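Local coordinates for protein transcriptional repressor, TetR family (Thermus thermophilus, PDB 3ANP) that probably binds operator DNA to repress genes of fatty acid degradation, and binds lauroyl-CoA, at residues A[18-28]-A[53-61]. Sequence-based numbering, arbitrary orientation.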
ATOM      1  N   ALA A  18      -7.449  26.110   9.855  1.00 15.64           N
ATOM      2  CA  ALA A  18      -6.679  25.403   8.827  1.00 15.18           C
ATOM      3  C   ALA A  18      -7.557  24.606   7.860  1.00 14.84           C
ATOM      4  O   ALA A  18      -7.327  24.627   6.645  1.00 14.92           O
ATOM      5  CB  ALA A  18      -5.641  24.459   9.485  1.00 12.91           C
HETATM    6  N   MSE A  19      -8.548  23.896   8.390  1.00 15.97           N
HETATM    7  CA  MSE A  19      -9.420  23.083   7.547  1.00 13.32           C
HETATM    8  C   MSE A  19     -10.170  23.942   6.524  1.00 16.29           C
HETATM    9  O   MSE A  19     -10.275  23.567   5.354  1.00 12.48           O
HETATM   10  CB  MSE A  19     -10.420  22.297   8.409  1.00 16.18           C
HETATM   11  CG  MSE A  19      -9.790  21.202   9.276  1.00 19.28           C
HETATM   12 SE   MSE A  19      -8.849  19.857   8.198  1.00 31.12          SE
HETATM   13  CE  MSE A  19     -10.329  19.270   7.086  1.00 27.05           C
ATOM     14  N   GLU A  20     -10.693  25.087   6.968  1.00 12.70           N
ATOM     15  CA  GLU A  20     -11.408  25.987   6.068  1.00 16.53           C
ATOM     16  C   GLU A  20     -10.473  26.465   4.942  1.00 17.35           C
ATOM     17  O   GLU A  20     -10.843  26.438   3.759  1.00 15.15           O
ATOM     18  CB  GLU A  20     -11.981  27.187   6.848  1.00 17.87           C
ATOM     19  CG  GLU A  20     -12.759  28.180   5.988  1.00 20.01           C
ATOM     20  CD  GLU A  20     -14.117  27.652   5.503  1.00 20.92           C
ATOM     21  OE1 GLU A  20     -14.393  26.436   5.621  1.00 19.67           O
ATOM     22  OE2 GLU A  20     -14.916  28.465   4.990  1.00 22.81           O
ATOM     23  N   LEU A  21      -9.256  26.880   5.296  1.00 17.59           N
ATOM     24  CA  LEU A  21      -8.292  27.331   4.286  1.00 16.63           C
ATOM     25  C   LEU A  21      -7.937  26.180   3.350  1.00 16.81           C
ATOM     26  O   LEU A  21      -7.854  26.378   2.139  1.00 17.96           O
ATOM     27  CB  LEU A  21      -6.999  27.870   4.944  1.00 15.49           C
ATOM     28  CG  LEU A  21      -7.153  29.276   5.537  1.00 14.50           C
ATOM     29  CD1 LEU A  21      -6.038  29.568   6.525  1.00 16.15           C
ATOM     30  CD2 LEU A  21      -7.155  30.315   4.394  1.00 17.42           C
ATOM     31  N   PHE A  22      -7.705  24.990   3.906  1.00 15.46           N
ATOM     32  CA  PHE A  22      -7.354  23.835   3.073  1.00 16.94           C
ATOM     33  C   PHE A  22      -8.490  23.551   2.084  1.00 18.61           C
ATOM     34  O   PHE A  22      -8.264  23.289   0.891  1.00 17.03           O
ATOM     35  CB  PHE A  22      -7.121  22.561   3.916  1.00 19.24           C
ATOM     36  CG  PHE A  22      -5.923  22.622   4.861  1.00 14.97           C
ATOM     37  CD1 PHE A  22      -4.875  23.505   4.648  1.00 14.69           C
ATOM     38  CD2 PHE A  22      -5.840  21.731   5.934  1.00 13.73           C
ATOM     39  CE1 PHE A  22      -3.747  23.497   5.492  1.00 16.53           C
ATOM     40  CE2 PHE A  22      -4.731  21.713   6.779  1.00 15.92           C
ATOM     41  CZ  PHE A  22      -3.680  22.602   6.552  1.00 15.03           C
ATOM     42  N   ARG A  23      -9.716  23.595   2.586  1.00 17.51           N
ATOM     43  CA  ARG A  23     -10.878  23.341   1.742  1.00 20.12           C
ATOM     44  C   ARG A  23     -11.059  24.379   0.656  1.00 19.63           C
ATOM     45  O   ARG A  23     -11.252  24.037  -0.510  1.00 23.74           O
ATOM     46  CB  ARG A  23     -12.156  23.288   2.589  1.00 19.58           C
ATOM     47  CG  ARG A  23     -12.355  21.972   3.317  1.00 18.87           C
ATOM     48  CD  ARG A  23     -13.629  21.971   4.176  1.00 22.87           C
ATOM     49  NE  ARG A  23     -13.891  20.636   4.702  1.00 19.40           N
ATOM     50  CZ  ARG A  23     -13.877  20.320   5.992  1.00 23.38           C
ATOM     51  NH1 ARG A  23     -14.117  19.068   6.357  1.00 22.46           N
ATOM     52  NH2 ARG A  23     -13.634  21.248   6.916  1.00 20.37           N
ATOM     53  N   ASN A  24     -10.997  25.651   1.038  1.00 19.25           N
ATOM     54  CA  ASN A  24     -11.201  26.750   0.094  1.00 21.59           C
ATOM     55  C   ASN A  24     -10.045  27.084  -0.840  1.00 24.82           C
ATOM     56  O   ASN A  24     -10.266  27.565  -1.952  1.00 25.06           O
ATOM     57  CB  ASN A  24     -11.578  28.033   0.847  1.00 22.27           C
ATOM     58  CG  ASN A  24     -12.952  27.952   1.490  1.00 23.43           C
ATOM     59  OD1 ASN A  24     -13.824  27.248   0.997  1.00 24.92           O
ATOM     60  ND2 ASN A  24     -13.153  28.689   2.582  1.00 21.52           N
ATOM     61  N   ARG A  25      -8.815  26.836  -0.400  1.00 23.75           N
ATOM     62  CA  ARG A  25      -7.660  27.207  -1.213  1.00 24.39           C
ATOM     63  C   ARG A  25      -6.677  26.092  -1.539  1.00 22.57           C
ATOM     64  O   ARG A  25      -5.764  26.290  -2.338  1.00 21.40           O
ATOM     65  CB  ARG A  25      -6.927  28.371  -0.532  1.00 25.24           C
ATOM     66  CG  ARG A  25      -7.816  29.615  -0.362  1.00 34.57           C
ATOM     67  CD  ARG A  25      -7.179  30.707   0.478  1.00 38.89           C
ATOM     68  NE  ARG A  25      -5.976  31.254  -0.140  1.00 45.03           N
ATOM     69  CZ  ARG A  25      -5.193  32.169   0.424  1.00 48.39           C
ATOM     70  NH1 ARG A  25      -4.113  32.609  -0.214  1.00 47.18           N
ATOM     71  NH2 ARG A  25      -5.488  32.646   1.629  1.00 50.77           N
ATOM     72  N   GLY A  26      -6.864  24.926  -0.936  1.00 20.28           N
ATOM     73  CA  GLY A  26      -5.965  23.820  -1.205  1.00 21.04           C
ATOM     74  C   GLY A  26      -4.994  23.614  -0.052  1.00 19.44           C
ATOM     75  O   GLY A  26      -4.551  24.584   0.582  1.00 16.82           O
ATOM     76  N   PHE A  27      -4.662  22.354   0.215  1.00 14.54           N
ATOM     77  CA  PHE A  27      -3.755  22.012   1.303  1.00 17.33           C
ATOM     78  C   PHE A  27      -2.332  22.515   1.080  1.00 18.69           C
ATOM     79  O   PHE A  27      -1.760  23.227   1.919  1.00 16.26           O
ATOM     80  CB  PHE A  27      -3.703  20.494   1.504  1.00 13.32           C
ATOM     81  CG  PHE A  27      -2.733  20.074   2.561  1.00 17.11           C
ATOM     82  CD1 PHE A  27      -3.001  20.325   3.908  1.00 16.16           C
ATOM     83  CD2 PHE A  27      -1.500  19.517   2.211  1.00 15.90           C
ATOM     84  CE1 PHE A  27      -2.041  20.032   4.896  1.00 15.06           C
ATOM     85  CE2 PHE A  27      -0.543  19.223   3.181  1.00 17.67           C
ATOM     86  CZ  PHE A  27      -0.816  19.484   4.530  1.00 14.31           C
ATOM     87  N   GLN A  28      -1.767  22.130  -0.059  1.00 20.02           N
ATOM     88  CA  GLN A  28      -0.408  22.506  -0.418  1.00 22.52           C
ATOM     89  C   GLN A  28      -0.224  24.010  -0.541  1.00 19.21           C
ATOM     90  O   GLN A  28       0.823  24.536  -0.167  1.00 19.95           O
ATOM     91  CB  GLN A  28      -0.006  21.855  -1.746  1.00 24.52           C
ATOM     92  CG  GLN A  28       0.067  20.334  -1.727  1.00 34.14           C
ATOM     93  CD  GLN A  28       1.113  19.806  -0.758  1.00 39.37           C
ATOM     94  OE1 GLN A  28       2.163  20.428  -0.553  1.00 39.75           O
ATOM     95  NE2 GLN A  28       0.838  18.647  -0.166  1.00 37.79           N
ATOM     96  N   LYS A  53       2.112  20.807   8.801  1.00 15.68           N
ATOM     97  CA  LYS A  53       0.748  20.930   8.258  1.00 16.48           C
ATOM     98  C   LYS A  53      -0.061  19.628   8.208  1.00 17.88           C
ATOM     99  O   LYS A  53      -1.281  19.643   8.438  1.00 14.94           O
ATOM    100  CB  LYS A  53       0.784  21.557   6.860  1.00 18.01           C
ATOM    101  CG  LYS A  53       1.082  23.069   6.819  1.00 16.54           C
ATOM    102  CD  LYS A  53       1.424  23.537   5.398  1.00 16.64           C
ATOM    103  CE  LYS A  53       0.346  23.126   4.382  1.00 14.23           C
ATOM    104  NZ  LYS A  53       0.749  23.472   2.973  1.00 13.90           N
ATOM    105  N   GLU A  54       0.604  18.507   7.917  1.00 16.25           N
ATOM    106  CA  GLU A  54      -0.088  17.219   7.826  1.00 15.61           C
ATOM    107  C   GLU A  54      -0.674  16.758   9.153  1.00 15.66           C
ATOM    108  O   GLU A  54      -1.600  15.937   9.186  1.00 14.35           O
ATOM    109  CB  GLU A  54       0.856  16.128   7.294  1.00 16.05           C
ATOM    110  CG  GLU A  54       1.214  16.249   5.827  1.00 18.03           C
ATOM    111  CD  GLU A  54       2.189  17.373   5.533  1.00 20.18           C
ATOM    112  OE1 GLU A  54       2.803  17.916   6.477  1.00 20.30           O
ATOM    113  OE2 GLU A  54       2.348  17.706   4.346  1.00 23.96           O
ATOM    114  N   ALA A  55      -0.122  17.257  10.256  1.00 14.01           N
ATOM    115  CA  ALA A  55      -0.632  16.868  11.558  1.00 12.47           C
ATOM    116  C   ALA A  55      -2.093  17.334  11.666  1.00 13.19           C
ATOM    117  O   ALA A  55      -2.889  16.729  12.378  1.00 18.09           O
ATOM    118  CB  ALA A  55       0.232  17.483  12.687  1.00 13.81           C
ATOM    119  N   VAL A  56      -2.446  18.408  10.964  1.00 15.54           N
ATOM    120  CA  VAL A  56      -3.838  18.874  10.991  1.00 14.62           C
ATOM    121  C   VAL A  56      -4.701  17.817  10.294  1.00 15.45           C
ATOM    122  O   VAL A  56      -5.746  17.406  10.812  1.00 16.23           O
ATOM    123  CB  VAL A  56      -4.025  20.237  10.251  1.00 16.17           C
ATOM    124  CG1 VAL A  56      -5.510  20.584  10.174  1.00 17.78           C
ATOM    125  CG2 VAL A  56      -3.273  21.362  10.992  1.00 14.43           C
ATOM    126  N   LEU A  57      -4.264  17.367   9.119  1.00 13.42           N
ATOM    127  CA  LEU A  57      -5.021  16.360   8.378  1.00 14.68           C
ATOM    128  C   LEU A  57      -5.148  15.056   9.173  1.00 15.12           C
ATOM    129  O   LEU A  57      -6.178  14.387   9.114  1.00 16.45           O
ATOM    130  CB  LEU A  57      -4.360  16.090   7.022  1.00 15.48           C
ATOM    131  CG  LEU A  57      -4.191  17.296   6.092  1.00 16.25           C
ATOM    132  CD1 LEU A  57      -3.387  16.867   4.860  1.00 19.49           C
ATOM    133  CD2 LEU A  57      -5.569  17.859   5.679  1.00 15.25           C
ATOM    134  N   LEU A  58      -4.113  14.688   9.922  1.00 14.32           N
ATOM    135  CA  LEU A  58      -4.196  13.464  10.712  1.00 15.24           C
ATOM    136  C   LEU A  58      -5.287  13.606  11.759  1.00 15.77           C
ATOM    137  O   LEU A  58      -6.009  12.657  12.034  1.00 15.80           O
ATOM    138  CB  LEU A  58      -2.872  13.158  11.394  1.00 18.00           C
ATOM    139  CG  LEU A  58      -1.750  12.779  10.421  1.00 14.92           C
ATOM    140  CD1 LEU A  58      -0.490  12.521  11.235  1.00 16.58           C
ATOM    141  CD2 LEU A  58      -2.133  11.543   9.600  1.00 13.70           C
ATOM    142  N   ASP A  59      -5.403  14.789  12.354  1.00 16.52           N
ATOM    143  CA  ASP A  59      -6.453  15.016  13.346  1.00 15.67           C
ATOM    144  C   ASP A  59      -7.823  14.783  12.702  1.00 14.26           C
ATOM    145  O   ASP A  59      -8.708  14.170  13.309  1.00 12.82           O
ATOM    146  CB  ASP A  59      -6.372  16.445  13.894  1.00 20.05           C
ATOM    147  CG  ASP A  59      -5.675  16.517  15.253  1.00 28.45           C
ATOM    148  OD1 ASP A  59      -5.007  15.528  15.641  1.00 27.30           O
ATOM    149  OD2 ASP A  59      -5.789  17.566  15.931  1.00 25.75           O
ATOM    150  N   TYR A  60      -7.994  15.276  11.476  1.00 14.30           N
ATOM    151  CA  TYR A  60      -9.264  15.096  10.752  1.00 15.65           C
ATOM    152  C   TYR A  60      -9.490  13.618  10.480  1.00 15.86           C
ATOM    153  O   TYR A  60     -10.576  13.087  10.719  1.00 15.63           O
ATOM    154  CB  TYR A  60      -9.243  15.843   9.418  1.00 15.59           C
ATOM    155  CG  TYR A  60     -10.546  15.764   8.636  1.00 19.06           C
ATOM    156  CD1 TYR A  60     -10.542  15.762   7.240  1.00 21.24           C
ATOM    157  CD2 TYR A  60     -11.780  15.729   9.289  1.00 20.14           C
ATOM    158  CE1 TYR A  60     -11.740  15.727   6.510  1.00 21.59           C
ATOM    159  CE2 TYR A  60     -12.980  15.688   8.568  1.00 23.25           C
ATOM    160  CZ  TYR A  60     -12.946  15.689   7.181  1.00 25.10           C
ATOM    161  OH  TYR A  60     -14.125  15.660   6.473  1.00 26.96           O
ATOM    162  N   GLY A  61      -8.460  12.950   9.967  1.00 16.09           N
ATOM    163  CA  GLY A  61      -8.580  11.526   9.696  1.00 16.32           C
ATOM    164  C   GLY A  61      -8.973  10.738  10.933  1.00 13.57           C
ATOM    165  O   GLY A  61      -9.795   9.816  10.858  1.00 14.22           O
TER
HETATM  166  O   HOH W   1       2.375  21.623   2.076  1.00 33.92           O
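K53 NZ is gripped by several oxygens. K53 NZ gives a hydrogen bond to F27 O at 2.7 Å, with the donor tilted 25° from the carbonyl plane. It also hydrogen-bonds to a water that K53 shares with Q28 OE1, and to T30 O. The K53 chain bends at chi3 (53°), which brings its CE and NZ over one face of the F27 ring. K53 NZ lies 4.5 Å from the centroid of the F27 ring, a cation-pi contact. L57 CD1 presses on the opposite face, 3.6 Å from the F27 centroid, so the ring is clamped. E54 OE2 meets the ring edge at F27 CE2, 3.5 Å away. With an alanine in place of F27, K53 and L57 would probably lose the ring between them, and a gap is likely to open there. These residues join helix 3-25 of the TetR-type DNA-binding domain, and the turn that follows it, to helix 54-77, which leads into the ligand-binding domain. The helix segments cross at nearly a right angle, -99°. F22 CE2 packs on V56 CG1 at 3.7 Å. F27 CD1 sits over the centre of the F22 ring. Farther along, selenomethionine M19 lays CE over the face of Y60, 3.5 Å from Y60 CD1. Y60 OH is hydrogen-bonded to E100, with the R23 guanidinium edge nearby.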